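SidF, inhibitor of growth family, member 3 (PDB 4FYE) dephosphorylates phosphoinositide lipids, probably acting as a 3-phosphatase on phosphatidylinositol 3,4,5-trisphosphate. Local coordinates at residues L484-I488 with L549-I553; K491-L495 with Q542-I546; R381-D385 with Q440-F444. The protein carries 1 engineered substitution. All coordinates share one frame. Residues are numbered along the deposited sequence.

How the contacts relate
Contacts 1 and 2 are successive levels of one antiparallel helix pair, formed by helices 482-514 and 522-583 towards the edge of the molecule; they touch where Ile-488 CG2 lies 4.3 Å from Ile-546 CG2. Both are partly buried, but contact 1 is mainly leucine and isoleucine packing, whereas contact 2 meets largely through the long side chains of Lys-491 and Gln-542. Contact 3 is fully buried, nearer the centre of the chain, and joins helices 373-387 and 438-458 by charge. Its arginines reach the pair: Arg-381 forms a salt bridge with Glu-543 of contact 2, Arg-443 a weak, long ion pair with Glu-492, and Arg-443 also packs against His-550 of contact 1.

Contact 1. Residues L484-I488 with L549-I553; sequences LNQQI and LHNQI
An apolar interface between two antiparallel helices, 482-514 and 522-583, brings residues 484-488 against 549-553 in a partly buried region far from the centre of the chain. Both segments are helical throughout, and their axes approach to 9.9 Å with 160° between their N-to-C directions. Leu-484 and Leu-549 set the register, CA to CA 6.5 Å, and together the segments bury 395 Å². Leu-484, Ile-488, Leu-549 and Ile-553 all point their CA-to-CB bonds toward the partner and have m chi1 angles; chi2 is t in all but Leu-484, where it lies between wells at 140°. Leu-484 CD2 meets Leu-549 CD2 at 3.8 Å, and Leu-484 CB meets Ile-553 CD1 at 3.7 Å. Ile-488 CG1 packs on Leu-549 CB at 3.7 Å, while Ile-488 CD1 lies 3.9 Å from Ile-553 CD1. The same Ile-488 CD1 sits 3.7 Å above the centroid of the His-550 ring, 8° off its normal, a CH-pi contact over the ring face. At the margin, Leu-484 CD2 touches Gln-552 OE1 at 3.7 Å. With contact 2, the facing positions alternate in steps of four and three (484, 488, 491, 495 against 542, 546, 549, 553), the heptad spacing expected of the predicted coiled coil. Helix 438-458 lies against this pair: His-550 packs on Arg-443 and its ND1 is hydrogen-bonded to Asn-446, Ile-553 also touches Asn-446, and Asn-485 ND2 makes a weak hydrogen bond to Asp-450.

Contact 2. Residues K491-L495 with Q542-I546; sequences KENAL and QESAI
Residues 491-495 of helix 482-514 and 542-546 of helix 522-583 run antiparallel, with 163° between their N-to-C directions and axes 10.2 Å apart at closest approach. The nearest CA atoms are those of Lys-491 and Ile-546, 7.1 Å apart, and the interface buries 369 Å². Its purely apolar element is small: Leu-495 CD1 meets Ile-546 CD1 at 3.9 Å, both side chains being m at chi1 and t at chi2. The methylenes of Lys-491 and the amide end of Gln-542 supply most of the rest. Lys-491, t at chi1 and chi2 but m at chi3 and chi4, lies along the facing side of 542-546, so that its CD is 3.7 Å from Ile-546 CG1 and its CE 3.5 Å from Ala-545 CB. Gln-542, m at chi1 and t at chi2, extends its amide between three residues: NE2 is 3.4 Å from Lys-491 CG, 3.5 Å from Ala-494 CB and 3.5 Å from Leu-495 CG. Glu-492, whose CA-to-CB bond points sideways, brings OE2 to 4.1 Å from Ile-546 CD1. Among polar atoms, Gln-542 NE2 comes within 3.4 Å of Lys-491 O. These positions continue the four-and-three alternation of contact 1, fitting the predicted coiled coil although Lys-491 and Gln-542 are polar. Beyond the pair, the CA-to-CB bond of the buried Glu-543 points away from 491-495, and its carboxylate forms a salt bridge with Arg-381 of helix 373-387, while Glu-492 makes a weak, long ion pair with Arg-443 of helix 438-458.

Contact 3. Residues R381-D385 with Q440-F444; sequences RQMMD and QNARF
A bidentate salt bridge links the two segments: Arg-443 NH2 donates to Asp-385 OD1 at 3.0 Å with a nearly straight angle of 166°, and Arg-443 NH1 lies 2.9 Å from Asp-385 OD2 in a weak hydrogen bond bent to 120°. The same OD2 accepts from its own helix, one turn back, through Arg-381 NE at 2.8 Å and, weakly, Arg-381 NH2 at 3.3 Å. Asp-385 thus stands between two arginines whose Arg-381 NE and Arg-443 NH1 are only 4.3 Å apart, and its charge offsets their repulsion in a buried salt-bridge network. Arg-443 NH1 also donates to Gln-440 OE1 at 2.8 Å, within its own helix. To span the gap Arg-443 is extended, t from chi1 to chi3, with chi4 at -88°; Arg-381 is folded, with chi2 at 83°. Packing is slight: Arg-381 CD rests 3.5 Å from Gln-440 OE1, and 143 Å² is buried in all. Both segments are helical, but their axes come no closer than 13.7 Å, with 37° between their N-to-C directions, so long side chains rather than backbone proximity make the contact; the nearest CA atoms, of Arg-381 and Gln-440, are 8.5 Å apart. Helix 522-583 extends the network, with Glu-543 forming a salt bridge to Arg-381 and Tyr-547 OH hydrogen-bonded to Gln-440 OE1. Gln-440 NE2 is hydrogen-bonded to Met-414 O of strand 402-416, and against strands 353-360 and 402-416 Met-384 and Phe-444 pack from the two helices.

Contact 1. Residues L484-I488 with L549-I553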
ATOM      1  N   LEU A 484     -27.931 -18.169   8.689  1.00101.08           N
ATOM      2  CA  LEU A 484     -26.750 -17.842   9.474  1.00 95.60           C
ATOM      3  C   LEU A 484     -26.300 -16.392   9.291  1.00 87.47           C
ATOM      4  O   LEU A 484     -25.772 -15.784  10.224  1.00 83.80           O
ATOM      5  CB  LEU A 484     -25.630 -18.808   9.173  1.00 96.77           C
ATOM      6  CG  LEU A 484     -25.929 -20.291   9.387  1.00103.74           C
ATOM      7  CD1 LEU A 484     -25.302 -21.096   8.254  1.00102.11           C
ATOM      8  CD2 LEU A 484     -25.387 -20.751  10.734  1.00103.95           C
ATOM      9  N   ASN A 485     -26.518 -15.830   8.102  1.00 87.85           N
ATOM     10  CA  ASN A 485     -26.181 -14.406   7.849  1.00 84.90           C
ATOM     11  C   ASN A 485     -26.980 -13.472   8.770  1.00 88.98           C
ATOM     12  O   ASN A 485     -26.419 -12.528   9.345  1.00 81.81           O
ATOM     13  CB  ASN A 485     -26.355 -14.027   6.365  1.00 84.19           C
ATOM     14  CG  ASN A 485     -25.055 -14.145   5.573  1.00 85.93           C
ATOM     15  OD1 ASN A 485     -23.992 -13.787   6.062  1.00 83.96           O
ATOM     16  ND2 ASN A 485     -25.142 -14.624   4.343  1.00 84.06           N
ATOM     17  N   GLN A 486     -28.278 -13.779   8.927  1.00 92.52           N
ATOM     18  CA  GLN A 486     -29.171 -13.090   9.870  1.00 96.15           C
ATOM     19  C   GLN A 486     -28.653 -13.141  11.311  1.00 93.81           C
ATOM     20  O   GLN A 486     -28.570 -12.117  12.007  1.00 90.38           O
ATOM     21  CB  GLN A 486     -30.568 -13.731   9.821  1.00104.02           C
ATOM     22  CG  GLN A 486     -31.694 -12.853  10.336  1.00108.04           C
ATOM     23  CD  GLN A 486     -31.913 -11.640   9.447  1.00109.71           C
ATOM     24  OE1 GLN A 486     -32.911 -11.574   8.740  1.00116.25           O
ATOM     25  NE2 GLN A 486     -30.968 -10.686   9.458  1.00101.90           N
ATOM     26  N   GLN A 487     -28.300 -14.351  11.731  1.00 92.07           N
ATOM     27  CA  GLN A 487     -27.746 -14.608  13.050  1.00 92.33           C
ATOM     28  C   GLN A 487     -26.420 -13.862  13.335  1.00 92.26           C
ATOM     29  O   GLN A 487     -26.072 -13.621  14.504  1.00 93.96           O
ATOM     30  CB  GLN A 487     -27.514 -16.113  13.181  1.00 93.16           C
ATOM     31  CG  GLN A 487     -28.767 -16.991  13.144  1.00 98.79           C
ATOM     32  CD  GLN A 487     -28.469 -18.389  13.712  1.00103.32           C
ATOM     33  OE1 GLN A 487     -28.880 -19.406  13.137  1.00104.44           O
ATOM     34  NE2 GLN A 487     -27.737 -18.425  14.835  1.00102.14           N
ATOM     35  N   ILE A 488     -25.676 -13.533  12.270  1.00 87.16           N
ATOM     36  CA  ILE A 488     -24.394 -12.824  12.386  1.00 81.96           C
ATOM     37  C   ILE A 488     -24.610 -11.316  12.491  1.00 78.11           C
ATOM     38  O   ILE A 488     -24.078 -10.640  13.391  1.00 73.30           O
ATOM     39  CB  ILE A 488     -23.453 -13.124  11.182  1.00 81.58           C
ATOM     40  CG1 ILE A 488     -22.879 -14.555  11.239  1.00 85.50           C
ATOM     41  CG2 ILE A 488     -22.299 -12.108  11.096  1.00 73.92           C
ATOM     42  CD1 ILE A 488     -22.015 -14.901  10.016  1.00 82.20           C
ATOM     43  N   LEU A 549     -20.020 -19.067  13.427  1.00 83.00           N
ATOM     44  CA  LEU A 549     -21.080 -18.984  12.426  1.00 82.67           C
ATOM     45  C   LEU A 549     -20.503 -18.885  11.012  1.00 82.06           C
ATOM     46  O   LEU A 549     -20.947 -19.621  10.095  1.00 80.15           O
ATOM     47  CB  LEU A 549     -22.006 -17.817  12.753  1.00 81.31           C
ATOM     48  CG  LEU A 549     -22.873 -18.073  13.995  1.00 86.90           C
ATOM     49  CD1 LEU A 549     -23.717 -16.854  14.380  1.00 87.71           C
ATOM     50  CD2 LEU A 549     -23.749 -19.304  13.794  1.00 86.64           C
ATOM     51  N   HIS A 550     -19.500 -18.000  10.851  1.00 76.44           N
ATOM     52  CA  HIS A 550     -18.779 -17.906   9.600  1.00 75.54           C
ATOM     53  C   HIS A 550     -18.264 -19.259   9.212  1.00 75.08           C
ATOM     54  O   HIS A 550     -18.420 -19.679   8.061  1.00 75.66           O
ATOM     55  CB  HIS A 550     -17.636 -16.869   9.629  1.00 74.42           C
ATOM     56  CG  HIS A 550     -18.089 -15.441   9.307  1.00 73.74           C
ATOM     57  ND1 HIS A 550     -18.665 -15.100   8.136  1.00 74.24           N
ATOM     58  CD2 HIS A 550     -18.050 -14.272  10.060  1.00 73.61           C
ATOM     59  CE1 HIS A 550     -19.003 -13.791   8.140  1.00 75.12           C
ATOM     60  NE2 HIS A 550     -18.620 -13.284   9.316  1.00 77.38           N
ATOM     61  N   ASN A 551     -17.683 -19.978  10.164  1.00 74.35           N
ATOM     62  CA  ASN A 551     -17.102 -21.280   9.827  1.00 78.45           C
ATOM     63  C   ASN A 551     -18.169 -22.238   9.300  1.00 81.26           C
ATOM     64  O   ASN A 551     -17.910 -23.032   8.409  1.00 82.11           O
ATOM     65  CB  ASN A 551     -16.284 -21.858  10.995  1.00 76.49           C
ATOM     66  CG  ASN A 551     -14.991 -21.061  11.237  1.00 76.97           C
ATOM     67  OD1 ASN A 551     -14.512 -20.910  12.369  1.00 77.67           O
ATOM     68  ND2 ASN A 551     -14.430 -20.525  10.161  1.00 71.39           N
ATOM     69  N   GLN A 552     -19.390 -22.112   9.790  1.00 82.72           N
ATOM     70  CA  GLN A 552     -20.456 -22.952   9.247  1.00 89.27           C
ATOM     71  C   GLN A 552     -20.846 -22.513   7.828  1.00 87.41           C
ATOM     72  O   GLN A 552     -21.180 -23.345   6.972  1.00 86.36           O
ATOM     73  CB  GLN A 552     -21.684 -22.950  10.161  1.00 92.58           C
ATOM     74  CG  GLN A 552     -21.499 -23.655  11.500  1.00 92.43           C
ATOM     75  CD  GLN A 552     -22.677 -23.363  12.419  1.00 96.36           C
ATOM     76  OE1 GLN A 552     -23.805 -23.821  12.176  1.00 92.80           O
ATOM     77  NE2 GLN A 552     -22.427 -22.565  13.460  1.00 96.26           N
ATOM     78  N   ILE A 553     -20.793 -21.209   7.574  1.00 83.31           N
ATOM     79  CA  ILE A 553     -21.093 -20.730   6.223  1.00 82.91           C
ATOM     80  C   ILE A 553     -20.042 -21.213   5.207  1.00 83.17           C
ATOM     81  O   ILE A 553     -20.368 -21.686   4.107  1.00 86.55           O
ATOM     82  CB  ILE A 553     -21.273 -19.208   6.210  1.00 82.24           C
ATOM     83  CG1 ILE A 553     -22.549 -18.881   6.991  1.00 80.84           C
ATOM     84  CG2 ILE A 553     -21.268 -18.665   4.779  1.00 79.76           C
ATOM     85  CD1 ILE A 553     -22.880 -17.415   7.170  1.00 77.51           C
TER

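Contact 2. Residues K491-L495 with Q542-I546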
ATOM      1  N   LYS A 491     -25.797 -10.538  15.759  1.00 84.42           N
ATOM      2  CA  LYS A 491     -24.751 -10.418  16.788  1.00 88.89           C
ATOM      3  C   LYS A 491     -23.735  -9.303  16.598  1.00 85.46           C
ATOM      4  O   LYS A 491     -23.237  -8.750  17.581  1.00 89.81           O
ATOM      5  CB  LYS A 491     -24.061 -11.724  17.157  1.00 91.70           C
ATOM      6  CG  LYS A 491     -23.473 -11.614  18.564  1.00 93.99           C
ATOM      7  CD  LYS A 491     -22.325 -12.598  18.829  1.00 97.66           C
ATOM      8  CE  LYS A 491     -22.755 -14.066  18.799  1.00 96.34           C
ATOM      9  NZ  LYS A 491     -23.437 -14.579  20.035  1.00101.82           N
ATOM     10  N   GLU A 492     -23.426  -8.970  15.352  1.00 81.88           N
ATOM     11  CA  GLU A 492     -22.469  -7.889  15.102  1.00 85.49           C
ATOM     12  C   GLU A 492     -23.070  -6.559  15.540  1.00 82.39           C
ATOM     13  O   GLU A 492     -22.378  -5.689  16.076  1.00 81.40           O
ATOM     14  CB  GLU A 492     -22.006  -7.852  13.643  1.00 83.86           C
ATOM     15  CG  GLU A 492     -20.705  -7.067  13.440  1.00 98.56           C
ATOM     16  CD  GLU A 492     -19.416  -7.909  13.447  1.00102.69           C
ATOM     17  OE1 GLU A 492     -19.188  -8.754  12.532  1.00106.92           O
ATOM     18  OE2 GLU A 492     -18.585  -7.688  14.359  1.00107.65           O
ATOM     19  N   ASN A 493     -24.376  -6.419  15.359  1.00 84.10           N
ATOM     20  CA  ASN A 493     -25.097  -5.284  15.959  1.00 82.32           C
ATOM     21  C   ASN A 493     -25.077  -5.166  17.515  1.00 82.50           C
ATOM     22  O   ASN A 493     -24.929  -4.063  18.041  1.00 83.71           O
ATOM     23  CB  ASN A 493     -26.460  -5.140  15.299  1.00 83.66           C
ATOM     24  CG  ASN A 493     -26.336  -4.682  13.831  1.00 86.11           C
ATOM     25  OD1 ASN A 493     -25.392  -3.974  13.456  1.00 84.26           O
ATOM     26  ND2 ASN A 493     -27.283  -5.084  13.004  1.00 85.67           N
ATOM     27  N   ALA A 494     -25.107  -6.291  18.231  1.00 82.03           N
ATOM     28  CA  ALA A 494     -24.905  -6.322  19.704  1.00 86.57           C
ATOM     29  C   ALA A 494     -23.542  -5.768  20.212  1.00 85.32           C
ATOM     30  O   ALA A 494     -23.433  -5.195  21.327  1.00 82.63           O
ATOM     31  CB  ALA A 494     -25.117  -7.740  20.222  1.00 85.26           C
ATOM     32  N   LEU A 495     -22.517  -5.962  19.382  1.00 83.55           N
ATOM     33  CA  LEU A 495     -21.147  -5.508  19.647  1.00 82.30           C
ATOM     34  C   LEU A 495     -20.920  -4.019  19.600  1.00 79.45           C
ATOM     35  O   LEU A 495     -20.024  -3.493  20.273  1.00 79.69           O
ATOM     36  CB  LEU A 495     -20.188  -6.138  18.636  1.00 81.34           C
ATOM     37  CG  LEU A 495     -19.598  -7.480  19.054  1.00 79.90           C
ATOM     38  CD1 LEU A 495     -18.748  -8.009  17.918  1.00 82.63           C
ATOM     39  CD2 LEU A 495     -18.737  -7.334  20.305  1.00 78.76           C
ATOM     40  N   GLN A 542     -17.891 -12.670  21.963  1.00 86.19           N
ATOM     41  CA  GLN A 542     -18.865 -12.526  20.872  1.00 88.61           C
ATOM     42  C   GLN A 542     -18.182 -12.695  19.531  1.00 83.15           C
ATOM     43  O   GLN A 542     -18.725 -13.352  18.649  1.00 86.68           O
ATOM     44  CB  GLN A 542     -19.599 -11.174  20.906  1.00 85.58           C
ATOM     45  CG  GLN A 542     -20.773 -11.102  21.853  1.00 88.83           C
ATOM     46  CD  GLN A 542     -21.425  -9.721  21.823  1.00 90.67           C
ATOM     47  OE1 GLN A 542     -21.334  -8.987  22.807  1.00 91.56           O
ATOM     48  NE2 GLN A 542     -22.051  -9.341  20.677  1.00 83.54           N
ATOM     49  N   GLU A 543     -17.001 -12.096  19.370  1.00 79.15           N
ATOM     50  CA  GLU A 543     -16.159 -12.354  18.184  1.00 74.39           C
ATOM     51  C   GLU A 543     -16.064 -13.899  17.897  1.00 78.67           C
ATOM     52  O   GLU A 543     -16.399 -14.379  16.792  1.00 76.41           O
ATOM     53  CB  GLU A 543     -14.793 -11.667  18.345  1.00 75.80           C
ATOM     54  CG  GLU A 543     -14.839 -10.137  18.135  1.00 79.79           C
ATOM     55  CD  GLU A 543     -13.475  -9.384  18.179  1.00 77.36           C
ATOM     56  OE1 GLU A 543     -12.492  -9.903  18.768  1.00 73.47           O
ATOM     57  OE2 GLU A 543     -13.406  -8.224  17.660  1.00 76.94           O
ATOM     58  N   SER A 544     -15.705 -14.684  18.915  1.00 78.43           N
ATOM     59  CA  SER A 544     -15.752 -16.157  18.808  1.00 82.32           C
ATOM     60  C   SER A 544     -17.015 -16.763  18.212  1.00 84.81           C
ATOM     61  O   SER A 544     -16.918 -17.604  17.321  1.00 88.41           O
ATOM     62  CB  SER A 544     -15.517 -16.818  20.157  1.00 81.18           C
ATOM     63  OG  SER A 544     -14.158 -16.731  20.493  1.00 79.56           O
ATOM     64  N   ALA A 545     -18.187 -16.365  18.699  1.00 80.15           N
ATOM     65  CA  ALA A 545     -19.404 -17.040  18.265  1.00 84.52           C
ATOM     66  C   ALA A 545     -19.730 -16.673  16.820  1.00 84.17           C
ATOM     67  O   ALA A 545     -20.211 -17.507  16.038  1.00 86.34           O
ATOM     68  CB  ALA A 545     -20.575 -16.744  19.202  1.00 82.71           C
ATOM     69  N   ILE A 546     -19.447 -15.412  16.478  1.00 84.75           N
ATOM     70  CA  ILE A 546     -19.516 -14.888  15.099  1.00 77.65           C
ATOM     71  C   ILE A 546     -18.614 -15.676  14.144  1.00 75.38           C
ATOM     72  O   ILE A 546     -19.048 -16.111  13.063  1.00 73.34           O
ATOM     73  CB  ILE A 546     -19.157 -13.394  15.082  1.00 76.87           C
ATOM     74  CG1 ILE A 546     -20.269 -12.610  15.772  1.00 78.28           C
ATOM     75  CG2 ILE A 546     -18.956 -12.883  13.656  1.00 74.32           C
ATOM     76  CD1 ILE A 546     -19.982 -11.151  16.028  1.00 71.15           C
TER

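Contact 3. Residues R381-D385 with Q440-F444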
ATOM      1  N   ARG A 381      -6.288  -6.025  12.978  1.00 51.35           N
ATOM      2  CA  ARG A 381      -7.596  -6.647  12.773  1.00 54.20           C
ATOM      3  C   ARG A 381      -8.617  -6.302  13.890  1.00 56.72           C
ATOM      4  O   ARG A 381      -9.776  -6.075  13.624  1.00 57.80           O
ATOM      5  CB  ARG A 381      -7.416  -8.149  12.510  1.00 54.64           C
ATOM      6  CG  ARG A 381      -8.325  -9.081  13.268  1.00 65.75           C
ATOM      7  CD  ARG A 381      -9.664  -9.234  12.605  1.00 65.65           C
ATOM      8  NE  ARG A 381     -10.743  -9.127  13.582  1.00 74.86           N
ATOM      9  CZ  ARG A 381     -10.640  -9.152  14.918  1.00 77.84           C
ATOM     10  NH1 ARG A 381      -9.474  -9.302  15.531  1.00 85.72           N
ATOM     11  NH2 ARG A 381     -11.733  -9.026  15.655  1.00 70.81           N
ATOM     12  N   GLN A 382      -8.164  -6.166  15.118  1.00 58.15           N
ATOM     13  CA  GLN A 382      -9.056  -5.819  16.221  1.00 63.61           C
ATOM     14  C   GLN A 382      -9.489  -4.335  16.167  1.00 64.99           C
ATOM     15  O   GLN A 382     -10.688  -4.003  16.357  1.00 64.04           O
ATOM     16  CB  GLN A 382      -8.342  -6.182  17.523  1.00 70.34           C
ATOM     17  CG  GLN A 382      -8.862  -5.557  18.796  1.00 81.14           C
ATOM     18  CD  GLN A 382      -8.237  -6.154  20.057  1.00 90.73           C
ATOM     19  OE1 GLN A 382      -8.907  -6.229  21.101  1.00 93.88           O
ATOM     20  NE2 GLN A 382      -6.966  -6.611  19.965  1.00 84.48           N
ATOM     21  N   MET A 383      -8.533  -3.444  15.884  1.00 62.29           N
ATOM     22  CA  MET A 383      -8.850  -2.012  15.776  1.00 62.33           C
ATOM     23  C   MET A 383      -9.716  -1.671  14.512  1.00 60.56           C
ATOM     24  O   MET A 383     -10.646  -0.880  14.580  1.00 59.30           O
ATOM     25  CB  MET A 383      -7.589  -1.135  15.934  1.00 58.94           C
ATOM     26  CG  MET A 383      -6.683  -1.493  17.112  1.00 61.19           C
ATOM     27  SD  MET A 383      -7.387  -1.488  18.807  1.00 75.13           S
ATOM     28  CE  MET A 383      -8.620  -2.747  18.730  1.00 72.70           C
ATOM     29  N   MET A 384      -9.430  -2.300  13.379  1.00 56.56           N
ATOM     30  CA  MET A 384     -10.315  -2.192  12.230  1.00 55.67           C
ATOM     31  C   MET A 384     -11.736  -2.587  12.591  1.00 57.53           C
ATOM     32  O   MET A 384     -12.692  -1.874  12.227  1.00 56.87           O
ATOM     33  CB  MET A 384      -9.810  -3.017  11.008  1.00 49.94           C
ATOM     34  CG  MET A 384      -8.570  -2.441  10.312  1.00 47.01           C
ATOM     35  SD  MET A 384      -8.082  -3.458   8.891  0.80 42.21           S
ATOM     36  CE  MET A 384      -9.591  -3.213   7.990  1.00 49.52           C
ATOM     37  N   ASP A 385     -11.893  -3.714  13.287  1.00 58.12           N
ATOM     38  CA  ASP A 385     -13.250  -4.180  13.685  1.00 61.07           C
ATOM     39  C   ASP A 385     -13.856  -3.333  14.814  1.00 60.21           C
ATOM     40  O   ASP A 385     -15.084  -3.285  14.960  1.00 60.17           O
ATOM     41  CB  ASP A 385     -13.269  -5.669  14.080  1.00 64.64           C
ATOM     42  CG  ASP A 385     -13.622  -6.616  12.911  1.00 68.79           C
ATOM     43  OD1 ASP A 385     -14.312  -6.209  11.929  1.00 65.96           O
ATOM     44  OD2 ASP A 385     -13.187  -7.803  12.990  1.00 69.49           O
ATOM     45  N   GLN A 440     -10.295 -15.435  10.373  1.00 63.92           N
ATOM     46  CA  GLN A 440     -10.522 -14.088   9.850  1.00 55.97           C
ATOM     47  C   GLN A 440     -10.596 -14.190   8.353  1.00 54.28           C
ATOM     48  O   GLN A 440     -11.376 -13.498   7.716  1.00 54.37           O
ATOM     49  CB  GLN A 440      -9.443 -13.132  10.321  1.00 52.40           C
ATOM     50  CG  GLN A 440      -9.538 -11.697   9.788  1.00 53.64           C
ATOM     51  CD  GLN A 440     -10.941 -11.106   9.812  1.00 56.71           C
ATOM     52  OE1 GLN A 440     -11.762 -11.372  10.712  1.00 54.88           O
ATOM     53  NE2 GLN A 440     -11.235 -10.337   8.800  1.00 52.40           N
ATOM     54  N   ASN A 441      -9.874 -15.150   7.800  1.00 54.61           N
ATOM     55  CA  ASN A 441      -9.796 -15.286   6.356  1.00 55.30           C
ATOM     56  C   ASN A 441     -11.075 -15.872   5.760  1.00 57.07           C
ATOM     57  O   ASN A 441     -11.631 -15.341   4.758  1.00 58.44           O
ATOM     58  CB  ASN A 441      -8.527 -16.058   5.956  1.00 56.43           C
ATOM     59  CG  ASN A 441      -7.275 -15.190   6.037  1.00 54.47           C
ATOM     60  OD1 ASN A 441      -7.355 -13.960   6.052  1.00 50.43           O
ATOM     61  ND2 ASN A 441      -6.108 -15.831   6.102  1.00 52.99           N
ATOM     62  N   ALA A 442     -11.590 -16.901   6.412  1.00 56.05           N
ATOM     63  CA  ALA A 442     -12.959 -17.348   6.114  1.00 61.72           C
ATOM     64  C   ALA A 442     -14.087 -16.258   6.347  1.00 63.82           C
ATOM     65  O   ALA A 442     -14.946 -16.031   5.478  1.00 70.51           O
ATOM     66  CB  ALA A 442     -13.279 -18.667   6.824  1.00 61.85           C
ATOM     67  N   ARG A 443     -14.097 -15.575   7.487  1.00 61.99           N
ATOM     68  CA  ARG A 443     -14.955 -14.405   7.628  1.00 58.57           C
ATOM     69  C   ARG A 443     -14.834 -13.461   6.403  1.00 59.97           C
ATOM     70  O   ARG A 443     -15.845 -13.172   5.715  1.00 58.29           O
ATOM     71  CB  ARG A 443     -14.554 -13.670   8.890  1.00 59.74           C
ATOM     72  CG  ARG A 443     -15.320 -12.371   9.177  1.00 61.78           C
ATOM     73  CD  ARG A 443     -15.327 -12.148  10.683  1.00 61.89           C
ATOM     74  NE  ARG A 443     -15.961 -10.900  11.028  1.00 65.28           N
ATOM     75  CZ  ARG A 443     -15.335  -9.731  11.106  1.00 60.35           C
ATOM     76  NH1 ARG A 443     -14.031  -9.665  10.901  1.00 53.54           N
ATOM     77  NH2 ARG A 443     -16.030  -8.638  11.447  1.00 58.79           N
ATOM     78  N   PHE A 444     -13.601 -13.009   6.129  1.00 55.06           N
ATOM     79  CA  PHE A 444     -13.310 -12.112   4.993  1.00 51.94           C
ATOM     80  C   PHE A 444     -13.864 -12.685   3.686  1.00 51.51           C
ATOM     81  O   PHE A 444     -14.547 -12.001   2.930  1.00 54.68           O
ATOM     82  CB  PHE A 444     -11.794 -11.896   4.909  1.00 53.22           C
ATOM     83  CG  PHE A 444     -11.345 -11.083   3.719  1.00 52.59           C
ATOM     84  CD1 PHE A 444     -11.312  -9.702   3.777  1.00 49.44           C
ATOM     85  CD2 PHE A 444     -10.940 -11.720   2.546  1.00 48.47           C
ATOM     86  CE1 PHE A 444     -10.881  -8.958   2.686  1.00 51.68           C
ATOM     87  CE2 PHE A 444     -10.499 -10.998   1.470  1.00 50.32           C
ATOM     88  CZ  PHE A 444     -10.473  -9.604   1.533  1.00 52.79           C
TER